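Local coordinates for spike protein P1 (Pseudoalteromonas phage pm2, PDB 2VVE) that serves as the receptor-binding protein at the fivefold vertices of the virion, its C-terminal part binding the receptor and its N-terminal part associated with the capsid vertex, at residues A[150-164]-A[201-215]. Residues are numbered along the deposited sequence; the frame is centred on the assembly and turned at random.
Sequences SISVKPAFYITEGDE and VHRVFPVETELDYDA. With CA (calcium ion), chain C.
Tyr158 lays its ring across Val207, whose CG2 stands 3.6 Å from the ring centroid and 10° off the ring normal, a CH-pi contact over one face. Val207 holds CG1 anti to its carbonyl carbon (chi1 -56°), which leaves CG2 between the backbone N and the carbonyl carbon, over the ring. Just past the strand, Thr209 sets CG2 against Tyr158 OH (3.4 Å) and presses tightly on Ala156 CB, while the phenol oxygen is hydrogen-bonded to Ala100 O. Thr209 OG1 and N both donate to Lys154 O. Strands 155-160 and 201-208 run antiparallel (158° between their axes) through the hydrogen-bonded pairs Ala156/Val207 and Tyr158/Phe205, neighbours in one sheet of a domain that belongs to the nucleoplasmin-like jelly-roll clan. On the face opposite Tyr158, Phe157 and Ile159 both pack on Val204, and Phe157 continues onto Leu131 and Ala133 of strand 129-137. Arg203 is held by its backbone to Thr160, its O accepting from Thr160 N and its N donating to Thr160 OG1 (3.0 Å). Glu164 CB lies 3.7 Å above one face of the Arg203 guanidinium, offset toward its rim. The Glu164 chain bends at chi2 and brings OE2 to 3.5 Å from Val201 CB, so it meets the guanidinium with CB and CG and not with its carboxylate; Asp117 and Glu109 form the salt bridges to Arg203. Toward the other end, Glu208 OE2 accepts from Lys154 N (2.7 Å) on its syn lone pair and from Glu210 N on its anti one, with OE1 bonded to Thr229. Beyond Glu210, a calcium ion ties the segments together through Ser150 O, both carboxylate oxygens of Asp212, Asp214 OD2 and three waters. Asp212 OD2 also accepts from Ser152 N (2.8 Å), and its OD1 caps the following helix by accepting from Asp214 N.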
# COMPACT_ATOMS: atom_id res chain seq x y z
N SER A 150 -48.75 2.70 31.70
CA SER A 150 -48.19 1.41 31.29
C SER A 150 -47.59 1.51 29.89
O SER A 150 -48.30 1.75 28.91
CB SER A 150 -49.26 0.32 31.33
OG SER A 150 -49.68 0.07 32.66
N ILE A 151 -46.27 1.32 29.81
CA ILE A 151 -45.56 1.34 28.55
C ILE A 151 -45.12 -0.07 28.15
O ILE A 151 -44.42 -0.75 28.90
CB ILE A 151 -44.33 2.30 28.60
CG1 ILE A 151 -44.77 3.76 28.80
CG2 ILE A 151 -43.44 2.15 27.35
CD1 ILE A 151 -45.69 4.34 27.71
N SER A 152 -45.54 -0.49 26.95
CA SER A 152 -45.08 -1.76 26.38
C SER A 152 -43.78 -1.52 25.63
O SER A 152 -43.65 -0.54 24.89
CB SER A 152 -46.13 -2.38 25.46
OG SER A 152 -47.28 -2.78 26.19
N VAL A 153 -42.82 -2.42 25.85
CA VAL A 153 -41.51 -2.34 25.20
C VAL A 153 -41.16 -3.67 24.52
O VAL A 153 -41.55 -4.75 24.96
CB VAL A 153 -40.37 -1.95 26.19
CG1 VAL A 153 -40.65 -0.58 26.84
CG2 VAL A 153 -40.17 -3.00 27.25
N LYS A 154 -40.44 -3.56 23.41
CA LYS A 154 -39.88 -4.73 22.75
C LYS A 154 -38.60 -4.30 22.02
O LYS A 154 -38.65 -3.91 20.84
CB LYS A 154 -40.90 -5.39 21.81
CG LYS A 154 -40.38 -6.67 21.13
CD LYS A 154 -41.49 -7.52 20.53
CE LYS A 154 -42.05 -8.50 21.54
NZ LYS A 154 -43.14 -9.31 20.94
N PRO A 155 -37.45 -4.37 22.72
CA PRO A 155 -36.18 -3.98 22.11
C PRO A 155 -35.78 -4.96 21.00
O PRO A 155 -36.16 -6.13 21.05
CB PRO A 155 -35.18 -4.03 23.28
CG PRO A 155 -35.82 -4.97 24.28
CD PRO A 155 -37.29 -4.78 24.13
N ALA A 156 -35.06 -4.48 20.00
CA ALA A 156 -34.60 -5.35 18.91
C ALA A 156 -33.23 -4.94 18.41
O ALA A 156 -32.78 -3.81 18.66
CB ALA A 156 -35.60 -5.36 17.76
N PHE A 157 -32.55 -5.88 17.75
CA PHE A 157 -31.46 -5.54 16.84
C PHE A 157 -32.01 -5.68 15.45
O PHE A 157 -32.56 -6.73 15.12
CB PHE A 157 -30.29 -6.52 16.97
CG PHE A 157 -29.68 -6.56 18.34
CD1 PHE A 157 -29.13 -5.42 18.91
CD2 PHE A 157 -29.65 -7.76 19.05
CE1 PHE A 157 -28.53 -5.47 20.19
CE2 PHE A 157 -29.07 -7.82 20.33
CZ PHE A 157 -28.51 -6.67 20.90
N TYR A 158 -31.90 -4.61 14.66
CA TYR A 158 -32.13 -4.71 13.22
C TYR A 158 -30.76 -4.91 12.57
O TYR A 158 -29.89 -4.06 12.69
CB TYR A 158 -32.78 -3.44 12.66
CG TYR A 158 -34.21 -3.18 13.06
CD1 TYR A 158 -34.98 -4.13 13.77
CD2 TYR A 158 -34.82 -1.98 12.73
CE1 TYR A 158 -36.30 -3.87 14.12
CE2 TYR A 158 -36.12 -1.71 13.08
CZ TYR A 158 -36.86 -2.64 13.76
OH TYR A 158 -38.17 -2.32 14.06
N ILE A 159 -30.58 -6.03 11.87
CA ILE A 159 -29.27 -6.39 11.32
C ILE A 159 -29.35 -6.59 9.80
O ILE A 159 -30.25 -7.27 9.31
CB ILE A 159 -28.69 -7.66 11.99
CG1 ILE A 159 -28.76 -7.55 13.52
CG2 ILE A 159 -27.25 -7.94 11.49
CD1 ILE A 159 -28.14 -8.73 14.28
N THR A 160 -28.39 -6.04 9.06
CA THR A 160 -28.38 -6.24 7.61
C THR A 160 -28.16 -7.74 7.32
O THR A 160 -27.33 -8.38 7.96
CB THR A 160 -27.30 -5.39 6.89
OG1 THR A 160 -26.02 -5.69 7.44
CG2 THR A 160 -27.57 -3.88 7.06
N GLU A 161 -28.93 -8.32 6.40
CA GLU A 161 -28.74 -9.74 6.05
C GLU A 161 -27.58 -9.89 5.08
O GLU A 161 -26.86 -10.90 5.10
CB GLU A 161 -30.01 -10.37 5.46
CG GLU A 161 -29.92 -11.90 5.37
CD GLU A 161 -31.25 -12.58 5.17
OE1 GLU A 161 -31.92 -12.31 4.14
OE2 GLU A 161 -31.64 -13.39 6.05
N GLY A 162 -27.41 -8.90 4.21
CA GLY A 162 -26.18 -8.76 3.45
C GLY A 162 -25.23 -7.87 4.24
O GLY A 162 -25.39 -7.69 5.45
N ASP A 163 -24.26 -7.29 3.54
CA ASP A 163 -23.26 -6.45 4.20
C ASP A 163 -23.78 -5.03 4.46
O ASP A 163 -24.96 -4.76 4.26
CB ASP A 163 -21.94 -6.45 3.42
CG ASP A 163 -22.09 -5.94 2.00
OD1 ASP A 163 -23.12 -5.31 1.67
OD2 ASP A 163 -21.17 -6.17 1.19
N GLU A 164 -22.89 -4.14 4.90
CA GLU A 164 -23.28 -2.78 5.28
C GLU A 164 -23.74 -1.91 4.08
O GLU A 164 -24.28 -0.82 4.28
CB GLU A 164 -22.18 -2.09 6.10
CG GLU A 164 -20.97 -1.58 5.29
CD GLU A 164 -19.94 -2.65 4.97
OE1 GLU A 164 -18.73 -2.32 4.95
OE2 GLU A 164 -20.31 -3.82 4.73
N VAL A 201 -19.05 -7.94 6.80
CA VAL A 201 -19.51 -6.93 7.72
C VAL A 201 -21.03 -6.88 7.70
O VAL A 201 -21.65 -6.89 6.63
CB VAL A 201 -18.90 -5.54 7.37
CG1 VAL A 201 -19.46 -4.45 8.24
CG2 VAL A 201 -17.38 -5.60 7.49
N HIS A 202 -21.63 -6.86 8.89
CA HIS A 202 -23.07 -6.67 9.04
C HIS A 202 -23.28 -5.50 9.98
O HIS A 202 -22.59 -5.36 11.00
CB HIS A 202 -23.75 -7.92 9.60
CG HIS A 202 -23.68 -9.11 8.69
ND1 HIS A 202 -24.70 -9.45 7.83
CD2 HIS A 202 -22.68 -10.01 8.47
CE1 HIS A 202 -24.35 -10.53 7.14
NE2 HIS A 202 -23.13 -10.88 7.51
N ARG A 203 -24.23 -4.65 9.63
CA ARG A 203 -24.54 -3.45 10.42
C ARG A 203 -25.74 -3.73 11.32
O ARG A 203 -26.74 -4.32 10.88
CB ARG A 203 -24.81 -2.25 9.52
CG ARG A 203 -25.02 -0.93 10.24
CD ARG A 203 -24.61 0.23 9.33
NE ARG A 203 -23.15 0.25 9.14
CZ ARG A 203 -22.49 1.08 8.34
NH1 ARG A 203 -23.16 1.97 7.62
NH2 ARG A 203 -21.16 1.02 8.25
N VAL A 204 -25.62 -3.30 12.58
CA VAL A 204 -26.62 -3.57 13.62
C VAL A 204 -27.17 -2.28 14.23
O VAL A 204 -26.40 -1.45 14.72
CB VAL A 204 -26.01 -4.45 14.77
CG1 VAL A 204 -27.09 -4.81 15.80
CG2 VAL A 204 -25.34 -5.70 14.22
N PHE A 205 -28.50 -2.13 14.21
CA PHE A 205 -29.20 -0.99 14.82
C PHE A 205 -29.98 -1.46 16.06
O PHE A 205 -31.01 -2.14 15.94
CB PHE A 205 -30.19 -0.34 13.83
CG PHE A 205 -29.57 0.17 12.56
CD1 PHE A 205 -29.29 1.53 12.42
CD2 PHE A 205 -29.32 -0.68 11.49
CE1 PHE A 205 -28.74 2.03 11.24
CE2 PHE A 205 -28.76 -0.19 10.30
CZ PHE A 205 -28.47 1.16 10.18
N PRO A 206 -29.49 -1.12 17.27
CA PRO A 206 -30.29 -1.37 18.47
C PRO A 206 -31.45 -0.38 18.56
O PRO A 206 -31.23 0.84 18.59
CB PRO A 206 -29.28 -1.17 19.62
CG PRO A 206 -27.92 -1.17 18.97
CD PRO A 206 -28.16 -0.57 17.61
N VAL A 207 -32.67 -0.91 18.58
CA VAL A 207 -33.87 -0.06 18.52
C VAL A 207 -34.98 -0.49 19.47
O VAL A 207 -35.00 -1.64 19.95
CB VAL A 207 -34.49 -0.05 17.08
CG1 VAL A 207 -33.47 0.41 16.05
CG2 VAL A 207 -35.07 -1.42 16.71
N GLU A 208 -35.91 0.44 19.73
CA GLU A 208 -37.19 0.10 20.35
C GLU A 208 -38.24 -0.08 19.23
O GLU A 208 -38.43 0.82 18.42
CB GLU A 208 -37.61 1.21 21.32
CG GLU A 208 -39.00 0.98 21.97
CD GLU A 208 -39.12 -0.40 22.63
OE1 GLU A 208 -38.39 -0.67 23.62
OE2 GLU A 208 -39.94 -1.21 22.15
N THR A 209 -38.91 -1.24 19.20
CA THR A 209 -39.84 -1.55 18.10
C THR A 209 -41.30 -1.20 18.41
O THR A 209 -42.15 -1.21 17.51
CB THR A 209 -39.80 -3.05 17.66
OG1 THR A 209 -40.24 -3.88 18.74
CG2 THR A 209 -38.40 -3.46 17.21
N GLU A 210 -41.58 -0.94 19.68
CA GLU A 210 -42.95 -0.75 20.13
C GLU A 210 -43.16 0.72 20.45
O GLU A 210 -42.48 1.27 21.31
CB GLU A 210 -43.24 -1.64 21.35
CG GLU A 210 -44.66 -1.56 21.90
CD GLU A 210 -45.68 -2.24 21.01
OE1 GLU A 210 -45.38 -3.31 20.45
OE2 GLU A 210 -46.80 -1.70 20.89
N LEU A 211 -44.08 1.34 19.72
CA LEU A 211 -44.48 2.72 20.00
C LEU A 211 -45.83 2.65 20.71
O LEU A 211 -46.87 2.43 20.08
CB LEU A 211 -44.53 3.54 18.70
CG LEU A 211 -44.99 5.01 18.75
CD1 LEU A 211 -44.11 5.84 19.69
CD2 LEU A 211 -45.00 5.62 17.37
N ASP A 212 -45.81 2.82 22.03
CA ASP A 212 -46.98 2.62 22.88
C ASP A 212 -47.98 3.76 22.67
O ASP A 212 -47.60 4.92 22.61
CB ASP A 212 -46.55 2.52 24.35
CG ASP A 212 -47.68 2.09 25.26
OD1 ASP A 212 -48.61 2.89 25.49
OD2 ASP A 212 -47.64 0.95 25.78
N TYR A 213 -49.26 3.39 22.55
CA TYR A 213 -50.35 4.35 22.37
C TYR A 213 -50.31 5.48 23.39
O TYR A 213 -50.53 6.65 23.04
CB TYR A 213 -51.70 3.60 22.42
CG TYR A 213 -52.92 4.49 22.45
CD1 TYR A 213 -53.44 5.04 21.28
CD2 TYR A 213 -53.58 4.77 23.65
CE1 TYR A 213 -54.57 5.85 21.30
CE2 TYR A 213 -54.70 5.59 23.69
CZ TYR A 213 -55.19 6.12 22.51
OH TYR A 213 -56.31 6.93 22.53
N ASP A 214 -50.03 5.13 24.64
CA ASP A 214 -50.01 6.08 25.75
C ASP A 214 -48.90 7.11 25.63
O ASP A 214 -49.07 8.25 26.04
CB ASP A 214 -49.91 5.33 27.08
CG ASP A 214 -51.09 4.40 27.32
OD1 ASP A 214 -52.25 4.82 27.17
OD2 ASP A 214 -50.85 3.23 27.68
N ALA A 215 -47.77 6.68 25.06
CA ALA A 215 -46.63 7.56 24.79
C ALA A 215 -46.97 8.57 23.71
O ALA A 215 -46.59 9.73 23.79
CB ALA A 215 -45.40 6.74 24.39
CA CA C . -49.71 1.31 27.15
O HOH W 1 -51.37 3.17 30.74
O HOH W 2 -42.02 1.43 24.13
O HOH W 3 -49.17 -0.65 27.63
O HOH W 4 -51.08 0.81 25.25
O HOH W 5 -51.58 0.47 28.38